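PDB 2QC3: malonyl CoA-acyl carrier protein transacylase from Mycobacterium tuberculosis, which catalyses transfer of the malonyl group from malonyl-CoA to holo-acyl carrier protein in fatty acid biosynthesis. Local coordinates for residues Pro62-Ala67 with Phe269-Thr274; Ala89-Gly94 with Val249-Cys254; Ala134-Asp139 with Ala160-Ala165; Ala193-Phe198 with Val242-Gln247. All coordinates share one frame; numbering follows the deposited sequence.

Contact 1: Pro62-Ala67 with Phe269-Thr274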
loop_
_atom_site.group_PDB
_atom_site.type_symbol
_atom_site.label_atom_id
_atom_site.label_comp_id
_atom_site.label_asym_id
_atom_site.label_seq_id
_atom_site.Cartn_x
_atom_site.Cartn_y
_atom_site.Cartn_z
ATOM N N PRO A 62 8.757 0.008 -5.046
ATOM C CA PRO A 62 9.494 -1.227 -4.764
ATOM C C PRO A 62 10.250 -1.143 -3.439
ATOM O O PRO A 62 10.475 -2.150 -2.775
ATOM C CB PRO A 62 10.432 -1.348 -5.964
ATOM C CG PRO A 62 10.725 0.080 -6.290
ATOM C CD PRO A 62 9.366 0.731 -6.176
ATOM N N LEU A 63 10.635 0.071 -3.064
ATOM C CA LEU A 63 11.364 0.298 -1.824
ATOM C C LEU A 63 10.455 -0.010 -0.636
ATOM O O LEU A 63 10.861 -0.686 0.313
ATOM C CB LEU A 63 11.843 1.751 -1.774
ATOM C CG LEU A 63 12.879 2.156 -0.721
ATOM C CD1 LEU A 63 14.137 1.305 -0.868
ATOM C CD2 LEU A 63 13.209 3.637 -0.895
ATOM N N ILE A 64 9.220 0.480 -0.696
ATOM C CA ILE A 64 8.254 0.233 0.369
ATOM C C ILE A 64 7.943 -1.256 0.485
ATOM O O ILE A 64 7.895 -1.797 1.591
ATOM C CB ILE A 64 6.944 1.012 0.132
ATOM C CG1 ILE A 64 7.205 2.509 0.310
ATOM C CG2 ILE A 64 5.856 0.547 1.114
ATOM C CD1 ILE A 64 6.057 3.387 -0.140
ATOM N N VAL A 65 7.730 -1.915 -0.652
ATOM C CA VAL A 65 7.444 -3.345 -0.653
ATOM C C VAL A 65 8.659 -4.097 -0.114
ATOM O O VAL A 65 8.515 -5.063 0.632
ATOM C CB VAL A 65 7.096 -3.863 -2.084
ATOM C CG1 VAL A 65 7.061 -5.387 -2.098
ATOM C CG2 VAL A 65 5.738 -3.319 -2.519
ATOM N N ALA A 66 9.858 -3.642 -0.485
ATOM C CA ALA A 66 11.093 -4.283 -0.022
ATOM C C ALA A 66 11.213 -4.204 1.507
ATOM O O ALA A 66 11.543 -5.189 2.165
ATOM C CB ALA A 66 12.316 -3.623 -0.681
ATOM N N ALA A 67 10.945 -3.029 2.063
ATOM C CA ALA A 67 11.015 -2.831 3.508
ATOM C C ALA A 67 10.008 -3.750 4.189
ATOM O O ALA A 67 10.315 -4.402 5.195
ATOM C CB ALA A 67 10.706 -1.384 3.852
ATOM N N PHE A 269 3.164 -3.420 9.149
ATOM C CA PHE A 269 4.544 -3.600 8.732
ATOM C C PHE A 269 5.172 -2.276 8.310
ATOM O O PHE A 269 4.467 -1.310 8.020
ATOM C CB PHE A 269 4.605 -4.592 7.571
ATOM C CG PHE A 269 4.373 -6.011 7.976
ATOM C CD1 PHE A 269 3.124 -6.428 8.410
ATOM C CD2 PHE A 269 5.412 -6.934 7.938
ATOM C CE1 PHE A 269 2.911 -7.738 8.802
ATOM C CE2 PHE A 269 5.206 -8.250 8.330
ATOM C CZ PHE A 269 3.955 -8.652 8.761
ATOM N N PRO A 270 6.513 -2.206 8.306
ATOM C CA PRO A 270 7.205 -0.978 7.906
ATOM C C PRO A 270 7.205 -0.793 6.387
ATOM O O PRO A 270 7.035 -1.748 5.638
ATOM C CB PRO A 270 8.617 -1.181 8.460
ATOM C CG PRO A 270 8.786 -2.658 8.401
ATOM C CD PRO A 270 7.456 -3.147 8.937
ATOM N N PRO A 271 7.362 0.453 5.920
ATOM C CA PRO A 271 7.525 1.627 6.780
ATOM C C PRO A 271 6.177 2.004 7.391
ATOM O O PRO A 271 5.313 2.554 6.716
ATOM C CB PRO A 271 8.053 2.685 5.817
ATOM C CG PRO A 271 7.400 2.306 4.516
ATOM C CD PRO A 271 7.555 0.807 4.501
ATOM N N ALA A 272 6.005 1.684 8.671
ATOM C CA ALA A 272 4.769 1.969 9.391
ATOM C C ALA A 272 4.203 3.332 9.015
ATOM O O ALA A 272 4.927 4.329 8.972
ATOM C CB ALA A 272 5.018 1.906 10.890
ATOM N N GLY A 273 2.904 3.365 8.743
ATOM C CA GLY A 273 2.258 4.608 8.372
ATOM C C GLY A 273 1.104 4.978 9.285
ATOM O O GLY A 273 1.298 5.255 10.465
ATOM N N THR A 274 -0.105 4.967 8.736
ATOM C CA THR A 274 -1.293 5.323 9.498
ATOM C C THR A 274 -2.354 4.223 9.488
ATOM O O THR A 274 -3.436 4.403 10.040
ATOM C CB THR A 274 -1.933 6.610 8.933
ATOM O OG1 THR A 274 -2.382 6.367 7.592
ATOM C CG2 THR A 274 -0.915 7.755 8.913
#
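Pro271 puts the rim of its ring against Ile64 and Ala67, two residues one turn apart on the same side of helix 57-77. Its CD does most of the touching: Ile64 CG2 lies 3.8 Å from Pro271 CD, and Ala67 CB is 3.9 Å from the same carbon. The Ile64 side chain crosses the proline ring at about a right angle. Its CG2 branch reaches Pro271 because it stands anti to the backbone N, while CG1 lies beside that N. Pro270 adds its carbonyl, with Pro270 O 3.9 Å from Ala67 C, and no hydrogen bond passes directly between the two segments. Alanine suits position 67, since its methyl points at the loop and a short side chain lets Pro270 and Pro271 approach the helix backbone. The peptide between the two prolines is cis, which turns the chain sharply just after strand 263-268 of the parallel sheet; residues 269-274 are the connection from that strand to helix 275-282, laid across a helix that packs beside the sheet. Proline suits this place because it accepts the cis peptide more readily than other residues. Further out, the Thr68 hydroxyl hydrogen-bonds to both Pro270 O and Ile64 O, presumably sharing its one proton, and links loop and helix. Gln13 touches Ile64, Ser12 touches Pro271, and Met17 and Leu18 pack on Ala67, all from the loop after strand 2-7.

Contact 2: Ala89-Gly94 with Val249-Cys254. With ACY (acetic acid), chain B.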
loop_
_atom_site.group_PDB
_atom_site.type_symbol
_atom_site.label_atom_id
_atom_site.label_comp_id
_atom_site.label_asym_id
_atom_site.label_seq_id
_atom_site.Cartn_x
_atom_site.Cartn_y
_atom_site.Cartn_z
ATOM N N ALA A 89 -3.925 -7.647 4.607
ATOM C CA ALA A 89 -4.456 -6.539 3.818
ATOM C C ALA A 89 -3.382 -5.476 3.607
ATOM O O ALA A 89 -2.576 -5.216 4.508
ATOM C CB ALA A 89 -5.667 -5.925 4.510
ATOM N N GLY A 90 -3.364 -4.875 2.420
ATOM C CA GLY A 90 -2.398 -3.837 2.140
ATOM C C GLY A 90 -3.088 -2.645 1.502
ATOM O O GLY A 90 -4.148 -2.759 0.914
ATOM N N HIS A 91 -2.471 -1.482 1.631
ATOM C CA HIS A 91 -3.027 -0.280 1.051
ATOM C C HIS A 91 -2.254 0.124 -0.191
ATOM O O HIS A 91 -1.046 0.324 -0.133
ATOM C CB HIS A 91 -3.054 0.855 2.095
ATOM C CG HIS A 91 -3.598 2.157 1.570
ATOM N ND1 HIS A 91 -4.768 2.724 2.041
ATOM C CD2 HIS A 91 -3.171 2.964 0.572
ATOM C CE1 HIS A 91 -5.039 3.817 1.346
ATOM N NE2 HIS A 91 -4.085 3.984 0.447
ATOM N N SER A 92 -2.972 0.221 -1.311
ATOM C CA SER A 92 -2.388 0.643 -2.588
ATOM C C SER A 92 -1.212 -0.220 -3.029
ATOM O O SER A 92 -1.389 -1.405 -3.244
ATOM C CB SER A 92 -1.955 2.116 -2.491
ATOM O OG SER A 92 -3.058 2.975 -2.232
ATOM N N VAL A 93 -0.022 0.359 -3.169
ATOM C CA VAL A 93 1.102 -0.480 -3.543
ATOM C C VAL A 93 1.343 -1.556 -2.457
ATOM O O VAL A 93 1.897 -2.614 -2.747
ATOM C CB VAL A 93 2.388 0.337 -3.762
ATOM C CG1 VAL A 93 2.844 0.995 -2.463
ATOM C CG2 VAL A 93 3.464 -0.588 -4.317
ATOM N N GLY A 94 0.903 -1.295 -1.225
ATOM C CA GLY A 94 1.060 -2.259 -0.145
ATOM C C GLY A 94 0.402 -3.591 -0.460
ATOM O O GLY A 94 0.751 -4.618 0.114
ATOM N N VAL A 249 -9.154 2.925 -3.885
ATOM C CA VAL A 249 -8.723 2.075 -2.788
ATOM C C VAL A 249 -9.814 2.162 -1.721
ATOM O O VAL A 249 -9.973 3.202 -1.079
ATOM C CB VAL A 249 -7.375 2.577 -2.188
ATOM C CG1 VAL A 249 -7.009 1.763 -0.939
ATOM C CG2 VAL A 249 -6.267 2.474 -3.239
ATOM N N ARG A 250 -10.576 1.085 -1.543
ATOM C CA ARG A 250 -11.632 1.073 -0.533
ATOM C C ARG A 250 -11.067 0.537 0.786
ATOM O O ARG A 250 -11.445 -0.543 1.250
ATOM C CB ARG A 250 -12.821 0.208 -0.989
ATOM C CG ARG A 250 -13.587 0.753 -2.202
ATOM C CD ARG A 250 -13.933 2.236 -2.039
ATOM N NE ARG A 250 -14.722 2.517 -0.839
ATOM C CZ ARG A 250 -16.046 2.671 -0.811
ATOM N NH1 ARG A 250 -16.658 2.929 0.341
ATOM N NH2 ARG A 250 -16.756 2.575 -1.924
ATOM N N TRP A 251 -10.149 1.289 1.383
ATOM C CA TRP A 251 -9.554 0.866 2.641
ATOM C C TRP A 251 -10.640 0.761 3.710
ATOM O O TRP A 251 -10.588 -0.113 4.571
ATOM C CB TRP A 251 -8.459 1.843 3.097
ATOM C CG TRP A 251 -7.756 1.347 4.322
ATOM C CD1 TRP A 251 -7.791 1.897 5.569
ATOM C CD2 TRP A 251 -6.989 0.137 4.437
ATOM N NE1 TRP A 251 -7.100 1.103 6.461
ATOM C CE2 TRP A 251 -6.594 0.017 5.790
ATOM C CE3 TRP A 251 -6.596 -0.856 3.527
ATOM C CZ2 TRP A 251 -5.830 -1.061 6.260
ATOM C CZ3 TRP A 251 -5.835 -1.934 3.993
ATOM C CH2 TRP A 251 -5.457 -2.022 5.351
ATOM N N ASP A 252 -11.623 1.655 3.651
ATOM C CA ASP A 252 -12.726 1.628 4.605
ATOM C C ASP A 252 -13.465 0.289 4.586
ATOM O O ASP A 252 -13.854 -0.220 5.634
ATOM C CB ASP A 252 -13.721 2.765 4.333
ATOM C CG ASP A 252 -14.208 2.807 2.884
ATOM O OD1 ASP A 252 -15.148 3.583 2.611
ATOM O OD2 ASP A 252 -13.662 2.086 2.020
ATOM N N LEU A 253 -13.647 -0.286 3.396
ATOM C CA LEU A 253 -14.324 -1.570 3.282
ATOM C C LEU A 253 -13.435 -2.704 3.807
ATOM O O LEU A 253 -13.927 -3.708 4.321
ATOM C CB LEU A 253 -14.725 -1.836 1.820
ATOM C CG LEU A 253 -15.703 -0.824 1.205
ATOM C CD1 LEU A 253 -16.105 -1.265 -0.205
ATOM C CD2 LEU A 253 -16.949 -0.707 2.099
ATOM N N CYS A 254 -12.123 -2.541 3.694
ATOM C CA CYS A 254 -11.217 -3.567 4.176
ATOM C C CYS A 254 -11.279 -3.645 5.703
ATOM O O CYS A 254 -11.355 -4.729 6.279
ATOM C CB CYS A 254 -9.776 -3.274 3.727
ATOM S SG CYS A 254 -9.462 -3.533 1.960
HETATM C C ACY B . -0.071 3.669 -4.700
HETATM O O ACY B . -0.592 3.151 -5.671
HETATM O OXT ACY B . 0.731 2.953 -3.891
HETATM C CH3 ACY B . -0.319 5.119 -4.387
#
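His91, Ser92 and Ala89 meet Val249 and Trp251 in a buried, largely apolar contact, where the end of strand 86-90 in the parallel sheet faces the short strand 249-250 and the start of helix 251-260. No hydrogen bond joins the segments directly. Val249 CG1 sits over one face of the His91 imidazole, 3.8 Å from its centroid and 18° off the normal, a CH-pi contact. That branch is anti to the backbone N of Val249, while CG2 turns to the serine, with Val249 CG2 3.4 Å from Ser92 OG. One beta-branched side chain therefore serves two neighbours. The Trp251 indole lies obliquely to the imidazole, their planes at 54°. Its six-membered ring extends along the strand, where Trp251 CH2 is 4.0 Å from Ala89 CB and Trp251 CZ3 is 3.6 Å from Gly90 O. A broad aromatic suits this place because it spans three successive residues, and the small Ala89 leaves it room. His91 ND1 is buried here with no polar partner in the model. At the turn, Val93 N donates to acetate OXT (2.8 Å), and the acetate is also bound by Arg117. A CB on Gly90 would run into Gly94 O, which explains the glycine. The type II' turn from His91 to Gly94, with Ser92 at positive phi (57°), fits the GxSxG nucleophile elbow of acyltransferases, in which Ser92 is the probable nucleophile.

Contact 3: Ala134-Asp139 with Ala160-Ala165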
loop_
_atom_site.group_PDB
_atom_site.type_symbol
_atom_site.label_atom_id
_atom_site.label_comp_id
_atom_site.label_asym_id
_atom_site.label_seq_id
_atom_site.Cartn_x
_atom_site.Cartn_y
_atom_site.Cartn_z
ATOM N N ALA A 134 -5.630 15.130 -0.195
ATOM C CA ALA A 134 -6.364 14.563 0.910
ATOM C C ALA A 134 -7.458 15.565 1.244
ATOM O O ALA A 134 -7.271 16.778 1.098
ATOM C CB ALA A 134 -5.435 14.365 2.116
ATOM N N VAL A 135 -8.615 15.059 1.645
ATOM C CA VAL A 135 -9.722 15.914 2.043
ATOM C C VAL A 135 -10.168 15.350 3.384
ATOM O O VAL A 135 -10.715 14.249 3.454
ATOM C CB VAL A 135 -10.899 15.858 1.051
ATOM C CG1 VAL A 135 -12.016 16.779 1.530
ATOM C CG2 VAL A 135 -10.431 16.278 -0.349
ATOM N N LEU A 136 -9.911 16.097 4.449
ATOM C CA LEU A 136 -10.274 15.646 5.782
ATOM C C LEU A 136 -11.434 16.441 6.363
ATOM O O LEU A 136 -11.483 17.666 6.246
ATOM C CB LEU A 136 -9.064 15.736 6.711
ATOM C CG LEU A 136 -7.854 14.890 6.308
ATOM C CD1 LEU A 136 -6.814 14.906 7.429
ATOM C CD2 LEU A 136 -8.305 13.461 6.029
ATOM N N GLY A 137 -12.368 15.732 6.988
ATOM C CA GLY A 137 -13.516 16.387 7.584
ATOM C C GLY A 137 -14.567 16.791 6.565
ATOM O O GLY A 137 -14.577 16.297 5.430
ATOM N N GLY A 138 -15.445 17.703 6.971
ATOM C CA GLY A 138 -16.505 18.160 6.095
ATOM C C GLY A 138 -17.641 17.158 6.091
ATOM O O GLY A 138 -17.498 16.053 6.616
ATOM N N ASP A 139 -18.776 17.543 5.520
ATOM C CA ASP A 139 -19.920 16.649 5.448
ATOM C C ASP A 139 -19.630 15.675 4.312
ATOM O O ASP A 139 -19.467 16.084 3.161
ATOM C CB ASP A 139 -21.197 17.436 5.164
ATOM C CG ASP A 139 -22.417 16.546 5.089
ATOM O OD1 ASP A 139 -22.638 15.920 4.030
ATOM O OD2 ASP A 139 -23.149 16.461 6.097
ATOM N N ALA A 160 -14.291 7.318 7.692
ATOM C CA ALA A 160 -15.254 8.414 7.677
ATOM C C ALA A 160 -14.484 9.731 7.806
ATOM O O ALA A 160 -13.651 9.888 8.693
ATOM C CB ALA A 160 -16.248 8.266 8.827
ATOM N N GLY A 161 -14.749 10.671 6.904
ATOM C CA GLY A 161 -14.051 11.945 6.960
ATOM C C GLY A 161 -12.603 11.877 6.509
ATOM O O GLY A 161 -11.854 12.832 6.684
ATOM N N GLN A 162 -12.191 10.749 5.941
ATOM C CA GLN A 162 -10.819 10.610 5.464
ATOM C C GLN A 162 -10.830 10.093 4.037
ATOM O O GLN A 162 -10.915 8.886 3.796
ATOM C CB GLN A 162 -10.013 9.662 6.356
ATOM C CG GLN A 162 -9.751 10.205 7.756
ATOM C CD GLN A 162 -8.810 9.322 8.552
ATOM O OE1 GLN A 162 -7.707 9.017 8.102
ATOM N NE2 GLN A 162 -9.236 8.916 9.742
ATOM N N ILE A 163 -10.749 11.025 3.094
ATOM C CA ILE A 163 -10.766 10.688 1.677
ATOM C C ILE A 163 -9.596 11.348 0.956
ATOM O O ILE A 163 -9.005 12.313 1.448
ATOM C CB ILE A 163 -12.078 11.173 1.000
ATOM C CG1 ILE A 163 -13.288 10.477 1.624
ATOM C CG2 ILE A 163 -12.048 10.886 -0.497
ATOM C CD1 ILE A 163 -13.615 10.956 3.017
ATOM N N VAL A 164 -9.246 10.795 -0.198
ATOM C CA VAL A 164 -8.199 11.367 -1.017
ATOM C C VAL A 164 -8.833 11.554 -2.391
ATOM O O VAL A 164 -9.323 10.599 -2.999
ATOM C CB VAL A 164 -6.962 10.452 -1.137
ATOM C CG1 VAL A 164 -5.965 11.081 -2.109
ATOM C CG2 VAL A 164 -6.301 10.256 0.235
ATOM N N ALA A 165 -8.861 12.798 -2.856
ATOM C CA ALA A 165 -9.426 13.103 -4.155
ATOM C C ALA A 165 -8.299 13.059 -5.173
ATOM O O ALA A 165 -7.153 13.370 -4.852
ATOM C CB ALA A 165 -10.068 14.482 -4.136
#
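Leu136 and Gln162 stand side by side on one face of an antiparallel strand pair, and Val135 and Ile163 occupy the other. Leu136 CG is anti to its carbonyl carbon (chi1 -61°), which leads the CD2 methyl across the strand gap to rest on the Gly161-Gln162 backbone, where Leu136 CD2 is 3.8 Å from Gln162 CA, and to touch the start of the Gln162 side chain. That extended chain continues to Ile278 and Arg281 of helix 275-282. Ala134 and Val164 share the Leu136 face. Val135 also reaches Ala165, its CG2 4.2 Å from Ala165 CB, a loose apolar contact diagonal to the register. Beta-branched Val135 and Ile163 suit extended backbone and form the hydrogen-bonded pair: Val135 N donates to Ile163 O at 2.8 Å, nearly straight at 171°, and Ile163 N returns a longer bond to Val135 O at 3.2 Å. At the end, Gly137 N donates to Gly161 O over 3.0 Å. Strand 184-187 flanks 130-136, and 153-159 flanks 162-166, so the pair is internal to the mixed sheet. Because all three bonds join backbone atoms, the register depends little on side-chain identity, except where the strands give way to loop and positive phi suits Gly137 and Gly161.

Contact 4: Ala193-Phe198 with Val242-Gln247; sequences AFHTEF and VSQLTQ. With ACY (acetic acid), chain B.
His195 ND1 shares one N-H between two backbone carbonyls, Gln244 O at 2.8 Å and, more weakly, Gln247 O at 2.9 Å. Both come to the edge of the ring, Gln244 O tilted about 22° from its plane, and together they help set the ring's rotation. Gln244 O also accepts from Gln247 N, the two donors coming from opposite faces of its carbonyl plane. His195 NE2 makes a weak bond of 3.1 Å to acetate O. Histidine suits this place because its two nitrogens can serve different partners at once, ND1 the carbonyls and NE2 the side of Ser92, whose probable catalytic partner it is. Thr196 OG1 accepts from Phe198 N, an ST turn, and separately donates to Ala193 O. A water joins Glu197 OE1 to Thr246 OG1, the glutamate reaching it through a bend at chi2 (-70°). The Thr246 side chain lies against Thr196 O and Glu197 OE1. CA-H...O contacts run from Thr246 CA to Thr196 O (3.2 Å) and from His195 CA to Leu245 O (3.5 Å). The turn after helix 234-243 here meets the loop before helix 203-211, with Ala155 of strand 153-159 touching His195 and Thr196, and Arg117 of helix 107-125 touching His195 and Leu245.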
loop_
_atom_site.group_PDB
_atom_site.type_symbol
_atom_site.label_atom_id
_atom_site.label_comp_id
_atom_site.label_asym_id
_atom_site.label_seq_id
_atom_site.Cartn_x
_atom_site.Cartn_y
_atom_site.Cartn_z
ATOM N N ALA A 193 -2.517 11.250 -10.514
ATOM C CA ALA A 193 -3.767 10.749 -9.951
ATOM C C ALA A 193 -3.756 9.231 -9.873
ATOM O O ALA A 193 -4.314 8.548 -10.734
ATOM C CB ALA A 193 -4.954 11.219 -10.797
ATOM N N PHE A 194 -3.125 8.703 -8.835
ATOM C CA PHE A 194 -3.063 7.259 -8.667
ATOM C C PHE A 194 -4.484 6.734 -8.439
ATOM O O PHE A 194 -5.363 7.472 -7.993
ATOM C CB PHE A 194 -2.177 6.909 -7.470
ATOM C CG PHE A 194 -0.777 7.447 -7.573
ATOM C CD1 PHE A 194 -0.011 7.633 -6.425
ATOM C CD2 PHE A 194 -0.212 7.748 -8.811
ATOM C CE1 PHE A 194 1.292 8.107 -6.504
ATOM C CE2 PHE A 194 1.097 8.223 -8.899
ATOM C CZ PHE A 194 1.848 8.401 -7.740
ATOM N N HIS A 195 -4.690 5.461 -8.764
ATOM C CA HIS A 195 -5.980 4.794 -8.613
ATOM C C HIS A 195 -7.143 5.474 -9.332
ATOM O O HIS A 195 -8.245 5.584 -8.798
ATOM C CB HIS A 195 -6.287 4.595 -7.122
ATOM C CG HIS A 195 -5.339 3.649 -6.456
ATOM N ND1 HIS A 195 -5.353 2.294 -6.705
ATOM C CD2 HIS A 195 -4.264 3.874 -5.667
ATOM C CE1 HIS A 195 -4.323 1.726 -6.104
ATOM N NE2 HIS A 195 -3.645 2.663 -5.469
ATOM N N THR A 196 -6.891 5.924 -10.554
ATOM C CA THR A 196 -7.932 6.549 -11.364
ATOM C C THR A 196 -7.659 6.146 -12.804
ATOM O O THR A 196 -6.625 5.541 -13.091
ATOM C CB THR A 196 -7.914 8.092 -11.286
ATOM O OG1 THR A 196 -6.748 8.588 -11.951
ATOM C CG2 THR A 196 -7.930 8.568 -9.823
ATOM N N GLU A 197 -8.582 6.475 -13.704
ATOM C CA GLU A 197 -8.409 6.141 -15.109
ATOM C C GLU A 197 -7.148 6.776 -15.701
ATOM O O GLU A 197 -6.623 6.300 -16.708
ATOM C CB GLU A 197 -9.643 6.573 -15.908
ATOM C CG GLU A 197 -10.859 5.691 -15.668
ATOM C CD GLU A 197 -10.710 4.296 -16.268
ATOM O OE1 GLU A 197 -9.637 3.672 -16.103
ATOM O OE2 GLU A 197 -11.682 3.817 -16.897
ATOM N N PHE A 198 -6.650 7.839 -15.070
ATOM C CA PHE A 198 -5.451 8.504 -15.573
ATOM C C PHE A 198 -4.216 7.605 -15.519
ATOM O O PHE A 198 -3.202 7.891 -16.157
ATOM C CB PHE A 198 -5.211 9.824 -14.824
ATOM C CG PHE A 198 -6.262 10.870 -15.107
ATOM C CD1 PHE A 198 -7.281 11.128 -14.190
ATOM C CD2 PHE A 198 -6.273 11.539 -16.326
ATOM C CE1 PHE A 198 -8.305 12.033 -14.489
ATOM C CE2 PHE A 198 -7.285 12.446 -16.640
ATOM C CZ PHE A 198 -8.308 12.695 -15.721
ATOM N N VAL A 242 -4.153 -6.127 -10.761
ATOM C CA VAL A 242 -3.889 -5.373 -11.979
ATOM C C VAL A 242 -4.945 -4.287 -12.149
ATOM O O VAL A 242 -4.633 -3.121 -12.387
ATOM C CB VAL A 242 -3.904 -6.297 -13.210
ATOM C CG1 VAL A 242 -3.695 -5.482 -14.482
ATOM C CG2 VAL A 242 -2.815 -7.348 -13.071
ATOM N N SER A 243 -6.202 -4.679 -11.996
ATOM C CA SER A 243 -7.311 -3.753 -12.132
ATOM C C SER A 243 -7.265 -2.597 -11.126
ATOM O O SER A 243 -7.656 -1.476 -11.449
ATOM C CB SER A 243 -8.628 -4.525 -12.007
ATOM O OG SER A 243 -9.728 -3.664 -12.186
ATOM N N GLN A 244 -6.778 -2.856 -9.915
ATOM C CA GLN A 244 -6.698 -1.811 -8.898
ATOM C C GLN A 244 -5.854 -0.625 -9.335
ATOM O O GLN A 244 -5.936 0.457 -8.750
ATOM C CB GLN A 244 -6.133 -2.373 -7.585
ATOM C CG GLN A 244 -7.193 -2.952 -6.685
ATOM C CD GLN A 244 -8.292 -1.953 -6.409
ATOM O OE1 GLN A 244 -8.084 -0.933 -5.745
ATOM N NE2 GLN A 244 -9.466 -2.232 -6.930
ATOM N N LEU A 245 -5.041 -0.832 -10.364
ATOM C CA LEU A 245 -4.181 0.223 -10.865
ATOM C C LEU A 245 -4.968 1.494 -11.169
ATOM O O LEU A 245 -4.516 2.594 -10.880
ATOM C CB LEU A 245 -3.452 -0.258 -12.121
ATOM C CG LEU A 245 -2.140 0.454 -12.453
ATOM C CD1 LEU A 245 -1.170 0.307 -11.282
ATOM C CD2 LEU A 245 -1.526 -0.151 -13.712
ATOM N N THR A 246 -6.157 1.338 -11.736
ATOM C CA THR A 246 -6.988 2.485 -12.091
ATOM C C THR A 246 -8.248 2.590 -11.238
ATOM O O THR A 246 -9.131 3.395 -11.533
ATOM C CB THR A 246 -7.428 2.404 -13.572
ATOM O OG1 THR A 246 -8.197 1.210 -13.773
ATOM C CG2 THR A 246 -6.215 2.376 -14.494
ATOM N N GLN A 247 -8.331 1.789 -10.183
ATOM C CA GLN A 247 -9.515 1.789 -9.327
ATOM C C GLN A 247 -9.286 2.336 -7.919
ATOM O O GLN A 247 -8.191 2.240 -7.377
ATOM C CB GLN A 247 -10.072 0.363 -9.219
ATOM C CG GLN A 247 -10.495 -0.232 -10.551
ATOM C CD GLN A 247 -11.596 0.572 -11.207
ATOM O OE1 GLN A 247 -12.722 0.631 -10.706
ATOM N NE2 GLN A 247 -11.276 1.207 -12.333
HETATM C C ACY B . -0.071 3.669 -4.700
HETATM O O ACY B . -0.592 3.151 -5.671
HETATM O OXT ACY B . 0.731 2.953 -3.891
HETATM C CH3 ACY B . -0.319 5.119 -4.387
HETATM O O HOH W 1 -9.371 0.974 -16.311
#

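In the fold
Contacts 2 and 4 meet at the probable catalytic centre, their centres 13 Å apart: Ser92 OG is 3.3 Å from His195 NE2, and both contacts touch the same acetate. Contact 1 adjoins the elbow, its centre 14 Å from that of contact 2, and Val65 of helix 57-77 packs on Val93. Along the chain, contact 1 spans all the others; contact 2 in turn spans contact 3, then contact 4. Contact 3 is more peripheral, about 24 Å from contact 1 between centres, in the mixed sheet that strand 249-250 of contact 2 also joins. The active site therefore lies between the parallel-sheet part of the acyltransferase fold and the smaller mixed-sheet part.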